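Local structure of heme-binding protein A (Haemophilus parasuis 29755, 3TPA) at residues P23-D28 with F101-D106; I51-G56 with P152-V157; M125-I130 with D160-Y165; E135-D138 with V142-T145. The protein probably binds glutathione outside the cytoplasmic membrane as an extracellular solute-binding protein. The protein carries 1 engineered substitution. All coordinates share one frame; numbering follows the deposited sequence.

In the fold
Contacts 1 to 3 show how one region of a solute-binding protein is knitted together from short, distant pieces of chain; contact 4 is a local hairpin. Contact 1 (23-28 with 101-106) and contact 3 (125-130 with 160-165) are the closest neighbours, their centres about 7 Å apart, and two hydrogen bonds join them directly. Contact 2 (51-56 with 152-157) has its centre about 12 Å from that of contact 3 and touches it through Thr156 and Phe153. Contact 4 lies in the antiparallel sheet that includes strand 53-63, and its Ile144 packs on Phe153 and Phe101. Along the chain contacts 1 and 2 interleave, as do 2 and 3; contact 4 falls between the segments of both 2 and 3.

Contact 1 of 4, residues P23-D28 with F101-D106; sequences PAITND and FQRQAD
Ala24 sets its methyl group over the face of the Gln104 amide, with CB nearest to NE2 at 3.7 Å, and one residue further on Ile25 reaches the guanidinium group of Arg103. The loop between strand 9-14 and helix 36-39 thereby packs on the last turn of helix 94-105. Gln104 has CG anti to its carbonyl carbon (chi1 -52°) and runs on extended, which carries the amide out from the helix to the loop. The two ends of that amide do different work. NE2 touches the Ala24 methyl while donating to the backbone oxygen of Phe161; on the other side, a water lies within hydrogen-bonding distance of both Gln104 OE1 (2.8 Å) and Ala24 O (3.0 Å). Arg103 is stretched out fully, and Ile25 CG2 lies over one face of its guanidinium group, off toward the rim and 4.2 Å from NH2. The charge itself is met by Asp183 in a salt bridge and by the carbonyl of Tyr111 at NE. All four touching residues are buried, yet the direct contacts are between methyl groups and polar planes. The chemistry implies a joint in which aliphatic carbon packs on polar groups whose hydrogen-bonding needs are met largely by third parties and a nearby water.

Contact 2 of 4, residues I51-G56 with P152-V157; sequences IEVEPG and PFITTV
Val53 presents both methyl groups to the short helix 153-156, toward Ile154 and Thr155. Its CG2 meets Ile154 CG1 at 3.9 Å, the two side chains running at a slant to each other, while CG1 lies 4.0 Å from Thr155 CG2 in a nearly perpendicular approach. The threonine methyl also touches the backbone of the loop before the strand, 3.7 Å from Ile51 O, and so touches both Ile51 and Val53. Behind this shell, the rotation of Thr155 is fixed by its hydroxyl: OG1 sits between the backbone N and the carbonyl carbon (chi1 54°) and donates 2.7 Å to Pro152 O, in the carbonyl plane and on a lone pair. The same oxygen accepts from Thr156 N, so two donors grip it. With the hydroxyl turned back to its own helix, the methyl is left to face Val53. Further out, Trp61 lies against both Val53 and Ile154, and Phe46 of strand 44-46 against both Val53 and Thr155. The helix thus rests on the antiparallel sheet near strands 44-46 and 53-63, while its Phe153 reaches strand 141-146 of the same sheet.

Contact 3 of 4, residues M125-I130 with D160-Y165; sequences MNLPSI and DFLSIY
Phe161 is wedged between Met125 and Leu127, which flank Asn126, the C-prime residue of the Schellman motif that ends helix 120-124. In that motif Asn126, with positive phi, turns the chain so that Leu127 N bonds back to Phe122 O and Asn126 N to Asn123 O; the turn leads into helix 127-130 and lets residues on both sides of Asn126 meet one ring. The bump is the far end of that ring. It enters a shallow hollow whose one wall is the leucine methyl CD1, lying at the ring edge in its plane, 3.8 Å from CZ. The other wall is Met125 CG, which comes obliquely and stands 4.0 Å from CE2. Beyond CG the methionine bends twice, at chi2 and chi3, carrying its sulfur and terminal methyl away from the ring toward Thr156. Leu162 CG covers one face of the Phe161 ring, offset toward the rim, and Leu162 CD1 adds a looser touch, 4.2 Å from Leu127 CD1. Phe122 and Phe153 pack on Leu127, and Thr156 on Met125 and Phe161. The loop holding the ring is drawn tight by Ser163, whose N and OG both donate to Asp160 O, OG from 2.7 Å and on a lone pair in the carbonyl plane.

Contact 4 of 4, residues E135-D138 with V142-T145; sequences EKVD and VKIT
Glu135 and Lys143 form an antiparallel hydrogen-bonded pair in the hairpin of strands 131-136 and 141-146, each backbone serving as both donor and acceptor. Glu135 N donates to Lys143 O at 2.9 Å, and Lys143 N returns a bond of 2.8 Å to Glu135 O. Val142 CA adds a CA-H...O contact to that same glutamate oxygen. Lys143 O has a second partner, a water 2.9 Å away that also lies by Glu135 OE1 and, at 2.7 Å, by Thr145 OG1; this water links the two strands on the face bearing these side chains. There Glu135 and Lys143 lie alongside each other and point the same way. Lys143 has CG anti to the backbone N (chi1 -176°), bringing CD 3.6 Å from Glu135 OE1, whereas NZ stays 4.4 Å off, too far for a salt bridge. Val137 CG2 rests on the near end of the same lysine, 3.6 Å from CB. The strand leaves its regular pairing just beyond, where Val137 and Asp138 both face Thr141 in a classic beta bulge. Chemically, then, this surface hairpin is held by backbone bonds and a shared water, to which the opposite charges probably add a modest attraction.

Contact 1 of 4, residues P23-D28 with F101-D106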
loop_
_atom_site.group_PDB
_atom_site.type_symbol
_atom_site.label_atom_id
_atom_site.label_comp_id
_atom_site.label_asym_id
_atom_site.label_seq_id
_atom_site.Cartn_x
_atom_site.Cartn_y
_atom_site.Cartn_z
ATOM N N PRO A 23 -0.612 -13.084 8.838
ATOM C CA PRO A 23 -0.071 -11.839 8.268
ATOM C C PRO A 23 1.435 -11.797 8.104
ATOM O O PRO A 23 1.885 -11.183 7.147
ATOM C CB PRO A 23 -0.528 -10.739 9.254
ATOM C CG PRO A 23 -1.138 -11.439 10.410
ATOM C CD PRO A 23 -1.527 -12.821 9.960
ATOM N N ALA A 24 2.210 -12.416 8.992
ATOM C CA ALA A 24 3.668 -12.338 8.876
ATOM C C ALA A 24 4.174 -12.896 7.537
ATOM O O ALA A 24 5.194 -12.442 7.005
ATOM C CB ALA A 24 4.346 -13.076 10.043
ATOM N N ILE A 25 3.464 -13.878 6.992
ATOM C CA ILE A 25 3.956 -14.596 5.803
ATOM C C ILE A 25 3.099 -14.426 4.555
ATOM O O ILE A 25 3.115 -15.264 3.664
ATOM C CB ILE A 25 4.144 -16.110 6.075
ATOM C CG1 ILE A 25 2.822 -16.747 6.500
ATOM C CG2 ILE A 25 5.188 -16.333 7.162
ATOM C CD1 ILE A 25 2.863 -18.269 6.586
ATOM N N THR A 26 2.371 -13.322 4.495
ATOM C CA THR A 26 1.435 -13.078 3.417
ATOM C C THR A 26 2.060 -12.224 2.339
ATOM O O THR A 26 2.774 -11.267 2.630
ATOM C CB THR A 26 0.198 -12.360 3.936
ATOM O OG1 THR A 26 -0.542 -13.252 4.771
ATOM C CG2 THR A 26 -0.679 -11.898 2.781
ATOM N N ASN A 27 1.768 -12.583 1.095
ATOM C CA ASN A 27 2.289 -11.915 -0.087
ATOM C C ASN A 27 1.205 -11.031 -0.658
ATOM O O ASN A 27 1.444 -9.889 -1.045
ATOM C CB ASN A 27 2.670 -12.973 -1.123
ATOM C CG ASN A 27 3.199 -12.375 -2.416
ATOM O OD1 ASN A 27 3.057 -11.180 -2.674
ATOM N ND2 ASN A 27 3.802 -13.218 -3.245
ATOM N N ASP A 28 0.007 -11.601 -0.707
ATOM C CA ASP A 28 -1.176 -10.972 -1.266
ATOM C C ASP A 28 -1.893 -10.126 -0.222
ATOM O O ASP A 28 -2.538 -10.661 0.668
ATOM C CB ASP A 28 -2.111 -12.076 -1.775
ATOM C CG ASP A 28 -3.383 -11.531 -2.372
ATOM O OD1 ASP A 28 -3.309 -10.947 -3.472
ATOM O OD2 ASP A 28 -4.452 -11.690 -1.746
ATOM N N PHE A 101 8.405 -10.210 15.954
ATOM C CA PHE A 101 9.463 -9.579 15.171
ATOM C C PHE A 101 10.554 -10.573 14.817
ATOM O O PHE A 101 10.999 -10.645 13.667
ATOM C CB PHE A 101 10.080 -8.403 15.946
ATOM C CG PHE A 101 9.310 -7.121 15.806
ATOM C CD1 PHE A 101 9.775 -6.109 14.987
ATOM C CD2 PHE A 101 8.094 -6.949 16.453
ATOM C CE1 PHE A 101 9.067 -4.934 14.856
ATOM C CE2 PHE A 101 7.381 -5.777 16.316
ATOM C CZ PHE A 101 7.860 -4.773 15.517
ATOM N N GLN A 102 10.995 -11.334 15.815
ATOM C CA GLN A 102 12.183 -12.163 15.637
ATOM C C GLN A 102 11.957 -13.383 14.737
ATOM O O GLN A 102 12.875 -13.820 14.064
ATOM C CB GLN A 102 12.797 -12.546 16.997
ATOM C CG GLN A 102 13.492 -11.358 17.721
ATOM C CD GLN A 102 14.514 -10.675 16.857
ATOM O OE1 GLN A 102 14.369 -9.505 16.513
ATOM N NE2 GLN A 102 15.560 -11.400 16.497
ATOM N N ARG A 103 10.741 -13.920 14.709
ATOM C CA ARG A 103 10.434 -15.012 13.790
ATOM C C ARG A 103 10.884 -14.579 12.400
ATOM O O ARG A 103 11.446 -15.363 11.625
ATOM C CB ARG A 103 8.936 -15.321 13.768
ATOM C CG ARG A 103 8.568 -16.399 12.760
ATOM C CD ARG A 103 7.067 -16.495 12.501
ATOM N NE ARG A 103 6.798 -17.580 11.562
ATOM C CZ ARG A 103 5.599 -18.060 11.276
ATOM N NH1 ARG A 103 4.512 -17.558 11.854
ATOM N NH2 ARG A 103 5.495 -19.054 10.412
ATOM N N GLN A 104 10.672 -13.298 12.129
ATOM C CA GLN A 104 10.951 -12.714 10.837
ATOM C C GLN A 104 12.415 -12.336 10.652
ATOM O O GLN A 104 13.005 -12.670 9.638
ATOM C CB GLN A 104 10.050 -11.490 10.616
ATOM C CG GLN A 104 8.554 -11.823 10.853
ATOM C CD GLN A 104 7.619 -10.761 10.339
ATOM O OE1 GLN A 104 7.741 -10.300 9.207
ATOM N NE2 GLN A 104 6.666 -10.369 11.169
ATOM N N ALA A 105 12.997 -11.650 11.633
ATOM C CA ALA A 105 14.330 -11.049 11.472
ATOM C C ALA A 105 15.498 -12.004 11.691
ATOM O O ALA A 105 16.596 -11.777 11.187
ATOM C CB ALA A 105 14.488 -9.860 12.404
ATOM N N ASP A 106 15.265 -13.040 12.479
ATOM C CA ASP A 106 16.306 -13.974 12.867
ATOM C C ASP A 106 16.152 -15.243 12.063
ATOM O O ASP A 106 15.236 -16.017 12.309
ATOM C CB ASP A 106 16.168 -14.274 14.366
ATOM C CG ASP A 106 17.165 -15.312 14.864
ATOM O OD1 ASP A 106 17.991 -15.792 14.059
ATOM O OD2 ASP A 106 17.114 -15.647 16.076
HETATM O O HOH W 1 6.997 -10.125 6.483
#

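Contact 2 of 4, residues I51-G56 with P152-V157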
loop_
_atom_site.group_PDB
_atom_site.type_symbol
_atom_site.label_atom_id
_atom_site.label_comp_id
_atom_site.label_asym_id
_atom_site.label_seq_id
_atom_site.Cartn_x
_atom_site.Cartn_y
_atom_site.Cartn_z
ATOM N N ILE A 51 -3.399 8.026 7.675
ATOM C CA ILE A 51 -2.083 7.398 7.619
ATOM C C ILE A 51 -1.299 7.631 8.923
ATOM O O ILE A 51 -0.266 7.010 9.164
ATOM C CB ILE A 51 -1.287 7.873 6.373
ATOM C CG1 ILE A 51 -2.002 7.426 5.095
ATOM C CG2 ILE A 51 0.125 7.321 6.385
ATOM C CD1 ILE A 51 -1.449 8.070 3.833
ATOM N N GLU A 52 -1.805 8.506 9.780
ATOM C CA GLU A 52 -1.193 8.702 11.087
ATOM C C GLU A 52 -1.590 7.595 12.084
ATOM O O GLU A 52 -2.687 7.001 11.986
ATOM C CB GLU A 52 -1.531 10.084 11.639
ATOM C CG GLU A 52 -2.990 10.354 11.889
ATOM C CD GLU A 52 -3.216 11.736 12.492
ATOM O OE1 GLU A 52 -3.764 11.823 13.614
ATOM O OE2 GLU A 52 -2.834 12.735 11.849
ATOM N N VAL A 53 -0.690 7.316 13.028
ATOM C CA VAL A 53 -0.876 6.201 13.956
ATOM C C VAL A 53 -1.396 6.676 15.318
ATOM O O VAL A 53 -1.296 7.849 15.649
ATOM C CB VAL A 53 0.435 5.370 14.128
ATOM C CG1 VAL A 53 0.923 4.847 12.767
ATOM C CG2 VAL A 53 1.533 6.188 14.798
ATOM N N GLU A 54 -1.954 5.752 16.095
ATOM C CA GLU A 54 -2.385 6.031 17.463
ATOM C C GLU A 54 -2.029 4.791 18.271
ATOM O O GLU A 54 -1.661 3.786 17.682
ATOM C CB GLU A 54 -3.900 6.293 17.521
ATOM C CG GLU A 54 -4.739 5.077 17.159
ATOM C CD GLU A 54 -6.214 5.404 17.013
ATOM O OE1 GLU A 54 -6.629 6.512 17.411
ATOM O OE2 GLU A 54 -6.959 4.559 16.497
ATOM N N PRO A 55 -2.124 4.854 19.618
ATOM C CA PRO A 55 -1.777 3.682 20.447
ATOM C C PRO A 55 -2.546 2.402 20.107
ATOM O O PRO A 55 -3.747 2.447 19.858
ATOM C CB PRO A 55 -2.137 4.141 21.862
ATOM C CG PRO A 55 -1.855 5.627 21.819
ATOM C CD PRO A 55 -2.312 6.069 20.438
ATOM N N GLY A 56 -1.837 1.276 20.096
ATOM C CA GLY A 56 -2.441 -0.032 19.899
ATOM C C GLY A 56 -2.136 -0.925 21.093
ATOM O O GLY A 56 -2.586 -0.655 22.202
ATOM N N PRO A 152 9.690 7.106 9.031
ATOM C CA PRO A 152 8.557 6.271 8.586
ATOM C C PRO A 152 8.408 4.966 9.367
ATOM O O PRO A 152 7.365 4.323 9.307
ATOM C CB PRO A 152 8.916 5.960 7.133
ATOM C CG PRO A 152 9.737 7.124 6.702
ATOM C CD PRO A 152 10.587 7.441 7.912
ATOM N N PHE A 153 9.449 4.573 10.089
ATOM C CA PHE A 153 9.400 3.340 10.860
ATOM C C PHE A 153 8.176 3.226 11.769
ATOM O O PHE A 153 7.598 2.152 11.893
ATOM C CB PHE A 153 10.679 3.156 11.687
ATOM C CG PHE A 153 10.697 1.863 12.455
ATOM C CD1 PHE A 153 10.793 0.652 11.783
ATOM C CD2 PHE A 153 10.569 1.850 13.841
ATOM C CE1 PHE A 153 10.780 -0.551 12.482
ATOM C CE2 PHE A 153 10.558 0.652 14.544
ATOM C CZ PHE A 153 10.664 -0.550 13.864
ATOM N N ILE A 154 7.788 4.316 12.422
ATOM C CA ILE A 154 6.586 4.281 13.275
ATOM C C ILE A 154 5.332 3.818 12.499
ATOM O O ILE A 154 4.504 3.049 13.011
ATOM C CB ILE A 154 6.333 5.631 14.024
ATOM C CG1 ILE A 154 5.364 5.413 15.197
ATOM C CG2 ILE A 154 5.808 6.739 13.082
ATOM C CD1 ILE A 154 5.780 4.299 16.137
ATOM N N THR A 155 5.196 4.248 11.250
ATOM C CA THR A 155 4.073 3.761 10.439
ATOM C C THR A 155 4.274 2.318 9.978
ATOM O O THR A 155 3.319 1.558 9.869
ATOM C CB THR A 155 3.722 4.687 9.257
ATOM O OG1 THR A 155 4.880 4.923 8.473
ATOM C CG2 THR A 155 3.213 6.031 9.762
ATOM N N THR A 156 5.518 1.918 9.730
ATOM C CA THR A 156 5.772 0.518 9.410
ATOM C C THR A 156 5.276 -0.417 10.524
ATOM O O THR A 156 4.737 -1.490 10.253
ATOM C CB THR A 156 7.262 0.272 9.094
ATOM O OG1 THR A 156 7.622 1.072 7.961
ATOM C CG2 THR A 156 7.525 -1.214 8.783
ATOM N N VAL A 157 5.442 0.009 11.772
ATOM C CA VAL A 157 5.049 -0.778 12.946
ATOM C C VAL A 157 3.537 -1.048 13.003
ATOM O O VAL A 157 3.090 -2.011 13.644
ATOM C CB VAL A 157 5.499 -0.079 14.248
ATOM C CG1 VAL A 157 4.912 -0.752 15.477
ATOM C CG2 VAL A 157 7.012 -0.066 14.324
#

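Contact 3 of 4, residues M125-I130 with D160-Y165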
loop_
_atom_site.group_PDB
_atom_site.type_symbol
_atom_site.label_atom_id
_atom_site.label_comp_id
_atom_site.label_asym_id
_atom_site.label_seq_id
_atom_site.Cartn_x
_atom_site.Cartn_y
_atom_site.Cartn_z
ATOM N N MET A 125 9.771 -3.659 3.232
ATOM C CA MET A 125 9.934 -2.456 4.051
ATOM C C MET A 125 11.373 -2.261 4.560
ATOM O O MET A 125 11.640 -1.412 5.415
ATOM C CB MET A 125 8.948 -2.468 5.226
ATOM C CG MET A 125 7.490 -2.631 4.800
ATOM S SD MET A 125 6.993 -1.485 3.489
ATOM C CE MET A 125 7.169 0.091 4.322
ATOM N N ASN A 126 12.287 -3.066 4.034
ATOM C CA ASN A 126 13.715 -2.904 4.287
ATOM C C ASN A 126 14.117 -3.021 5.743
ATOM O O ASN A 126 15.101 -2.432 6.163
ATOM C CB ASN A 126 14.219 -1.576 3.722
ATOM C CG ASN A 126 13.757 -1.335 2.304
ATOM O OD1 ASN A 126 14.109 -2.077 1.381
ATOM N ND2 ASN A 126 12.963 -0.285 2.118
ATOM N N LEU A 127 13.363 -3.786 6.518
ATOM C CA LEU A 127 13.740 -3.992 7.916
ATOM C C LEU A 127 15.056 -4.757 8.102
ATOM O O LEU A 127 15.738 -4.566 9.101
ATOM C CB LEU A 127 12.613 -4.683 8.689
ATOM C CG LEU A 127 11.339 -3.836 8.724
ATOM C CD1 LEU A 127 10.315 -4.467 9.630
ATOM C CD2 LEU A 127 11.666 -2.429 9.178
ATOM N N PRO A 128 15.409 -5.658 7.167
ATOM C CA PRO A 128 16.675 -6.349 7.441
ATOM C C PRO A 128 17.831 -5.364 7.592
ATOM O O PRO A 128 18.800 -5.644 8.285
ATOM C CB PRO A 128 16.882 -7.204 6.192
ATOM C CG PRO A 128 15.501 -7.470 5.675
ATOM C CD PRO A 128 14.720 -6.201 5.980
ATOM N N SER A 129 17.728 -4.224 6.932
ATOM C CA SER A 129 18.802 -3.247 6.946
ATOM C C SER A 129 18.513 -2.076 7.885
ATOM O O SER A 129 19.429 -1.426 8.371
ATOM C CB SER A 129 19.070 -2.739 5.526
ATOM O OG SER A 129 17.911 -2.170 4.956
ATOM N N ILE A 130 17.234 -1.811 8.134
ATOM C CA ILE A 130 16.832 -0.718 9.015
ATOM C C ILE A 130 16.848 -1.125 10.495
ATOM O O ILE A 130 17.208 -0.339 11.367
ATOM C CB ILE A 130 15.428 -0.215 8.632
ATOM C CG1 ILE A 130 15.491 0.509 7.285
ATOM C CG2 ILE A 130 14.865 0.693 9.713
ATOM C CD1 ILE A 130 14.153 0.948 6.748
ATOM N N ASP A 160 0.152 -4.504 8.766
ATOM C CA ASP A 160 -0.405 -5.830 9.057
ATOM C C ASP A 160 0.602 -6.930 9.344
ATOM O O ASP A 160 0.354 -7.776 10.215
ATOM C CB ASP A 160 -1.325 -6.265 7.924
ATOM C CG ASP A 160 -2.463 -5.313 7.728
ATOM O OD1 ASP A 160 -2.205 -4.173 7.309
ATOM O OD2 ASP A 160 -3.608 -5.694 7.996
ATOM N N PHE A 161 1.722 -6.932 8.618
ATOM C CA PHE A 161 2.741 -7.975 8.778
ATOM C C PHE A 161 3.379 -7.977 10.174
ATOM O O PHE A 161 3.985 -8.968 10.604
ATOM C CB PHE A 161 3.827 -7.862 7.682
ATOM C CG PHE A 161 4.877 -6.773 7.915
ATOM C CD1 PHE A 161 6.168 -7.106 8.326
ATOM C CD2 PHE A 161 4.596 -5.442 7.651
ATOM C CE1 PHE A 161 7.135 -6.140 8.488
ATOM C CE2 PHE A 161 5.571 -4.449 7.820
ATOM C CZ PHE A 161 6.837 -4.796 8.237
ATOM N N LEU A 162 3.225 -6.873 10.892
ATOM C CA LEU A 162 3.759 -6.798 12.262
ATOM C C LEU A 162 2.682 -7.003 13.334
ATOM O O LEU A 162 2.795 -6.518 14.453
ATOM C CB LEU A 162 4.584 -5.509 12.463
ATOM C CG LEU A 162 5.880 -5.532 11.641
ATOM C CD1 LEU A 162 6.648 -4.203 11.750
ATOM C CD2 LEU A 162 6.808 -6.697 12.065
ATOM N N SER A 163 1.639 -7.745 12.977
ATOM C CA SER A 163 0.637 -8.191 13.941
ATOM C C SER A 163 1.315 -9.005 15.025
ATOM O O SER A 163 2.280 -9.726 14.758
ATOM C CB SER A 163 -0.404 -9.064 13.258
ATOM O OG SER A 163 -1.214 -8.295 12.391
ATOM N N ILE A 164 0.812 -8.897 16.249
ATOM C CA ILE A 164 1.446 -9.582 17.368
ATOM C C ILE A 164 0.757 -10.918 17.627
ATOM O O ILE A 164 -0.445 -10.964 17.925
ATOM C CB ILE A 164 1.430 -8.709 18.635
ATOM C CG1 ILE A 164 2.122 -7.361 18.375
ATOM C CG2 ILE A 164 2.073 -9.437 19.809
ATOM C CD1 ILE A 164 3.545 -7.473 17.875
ATOM N N TYR A 165 1.531 -11.993 17.470
ATOM C CA TYR A 165 1.108 -13.356 17.752
ATOM C C TYR A 165 1.365 -13.721 19.218
ATOM O O TYR A 165 2.043 -13.006 19.954
ATOM C CB TYR A 165 1.933 -14.329 16.918
ATOM C CG TYR A 165 1.720 -14.270 15.417
ATOM C CD1 TYR A 165 1.179 -15.362 14.727
ATOM C CD2 TYR A 165 2.059 -13.133 14.691
ATOM C CE1 TYR A 165 0.992 -15.317 13.336
ATOM C CE2 TYR A 165 1.879 -13.080 13.325
ATOM C CZ TYR A 165 1.347 -14.170 12.649
ATOM O OH TYR A 165 1.176 -14.090 11.280
#

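Contact 4 of 4, residues E135-D138 with V142-T145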
loop_
_atom_site.group_PDB
_atom_site.type_symbol
_atom_site.label_atom_id
_atom_site.label_comp_id
_atom_site.label_asym_id
_atom_site.label_seq_id
_atom_site.Cartn_x
_atom_site.Cartn_y
_atom_site.Cartn_z
ATOM N N GLU A 135 14.316 -5.863 21.654
ATOM C CA GLU A 135 14.660 -6.443 22.947
ATOM C C GLU A 135 13.579 -6.202 23.980
ATOM O O GLU A 135 12.944 -5.151 23.999
ATOM C CB GLU A 135 15.941 -5.807 23.495
ATOM C CG GLU A 135 17.019 -5.570 22.478
ATOM C CD GLU A 135 18.175 -4.793 23.064
ATOM O OE1 GLU A 135 18.109 -3.549 23.090
ATOM O OE2 GLU A 135 19.142 -5.427 23.518
ATOM N N LYS A 136 13.429 -7.172 24.874
ATOM C CA LYS A 136 12.592 -7.031 26.052
ATOM C C LYS A 136 13.352 -6.270 27.117
ATOM O O LYS A 136 14.433 -6.682 27.520
ATOM C CB LYS A 136 12.208 -8.414 26.595
ATOM C CG LYS A 136 11.432 -8.372 27.910
ATOM C CD LYS A 136 10.726 -9.697 28.204
ATOM C CE LYS A 136 11.562 -10.615 29.059
ATOM N NZ LYS A 136 10.837 -11.871 29.357
ATOM N N VAL A 137 12.792 -5.153 27.566
ATOM C CA VAL A 137 13.363 -4.414 28.680
ATOM C C VAL A 137 12.799 -4.931 29.996
ATOM O O VAL A 137 13.539 -5.117 30.969
ATOM C CB VAL A 137 13.087 -2.927 28.585
ATOM C CG1 VAL A 137 13.559 -2.237 29.861
ATOM C CG2 VAL A 137 13.794 -2.345 27.371
ATOM N N ASP A 138 11.482 -5.112 30.028
ATOM C CA ASP A 138 10.831 -5.887 31.070
ATOM C C ASP A 138 9.561 -6.419 30.435
ATOM O O ASP A 138 9.385 -6.295 29.222
ATOM C CB ASP A 138 10.551 -5.072 32.343
ATOM C CG ASP A 138 9.593 -3.916 32.122
ATOM O OD1 ASP A 138 8.914 -3.857 31.081
ATOM O OD2 ASP A 138 9.499 -3.061 33.028
ATOM N N VAL A 142 9.199 -2.852 25.435
ATOM C CA VAL A 142 9.974 -3.383 24.311
ATOM C C VAL A 142 10.846 -2.282 23.705
ATOM O O VAL A 142 10.351 -1.222 23.347
ATOM C CB VAL A 142 9.058 -3.942 23.207
ATOM C CG1 VAL A 142 9.882 -4.496 22.056
ATOM C CG2 VAL A 142 8.168 -5.020 23.762
ATOM N N LYS A 143 12.143 -2.533 23.591
ATOM C CA LYS A 143 13.052 -1.540 23.033
ATOM C C LYS A 143 13.492 -1.941 21.631
ATOM O O LYS A 143 14.058 -3.011 21.427
ATOM C CB LYS A 143 14.278 -1.344 23.929
ATOM C CG LYS A 143 15.210 -0.246 23.421
ATOM C CD LYS A 143 16.635 -0.393 23.959
ATOM C CE LYS A 143 16.741 -0.091 25.441
ATOM N NZ LYS A 143 18.164 -0.182 25.888
ATOM N N ILE A 144 13.198 -1.092 20.656
ATOM C CA ILE A 144 13.612 -1.366 19.286
ATOM C C ILE A 144 14.645 -0.336 18.876
ATOM O O ILE A 144 14.421 0.854 19.018
ATOM C CB ILE A 144 12.420 -1.367 18.283
ATOM C CG1 ILE A 144 11.411 -2.476 18.622
ATOM C CG2 ILE A 144 12.918 -1.570 16.848
ATOM C CD1 ILE A 144 10.201 -2.521 17.683
ATOM N N THR A 145 15.777 -0.799 18.370
ATOM C CA THR A 145 16.856 0.089 17.952
ATOM C C THR A 145 17.094 -0.023 16.455
ATOM O O THR A 145 17.129 -1.133 15.918
ATOM C CB THR A 145 18.153 -0.275 18.690
ATOM O OG1 THR A 145 17.922 -0.209 20.104
ATOM C CG2 THR A 145 19.307 0.680 18.307
HETATM O O HOH W 2 16.882 -2.619 20.885
#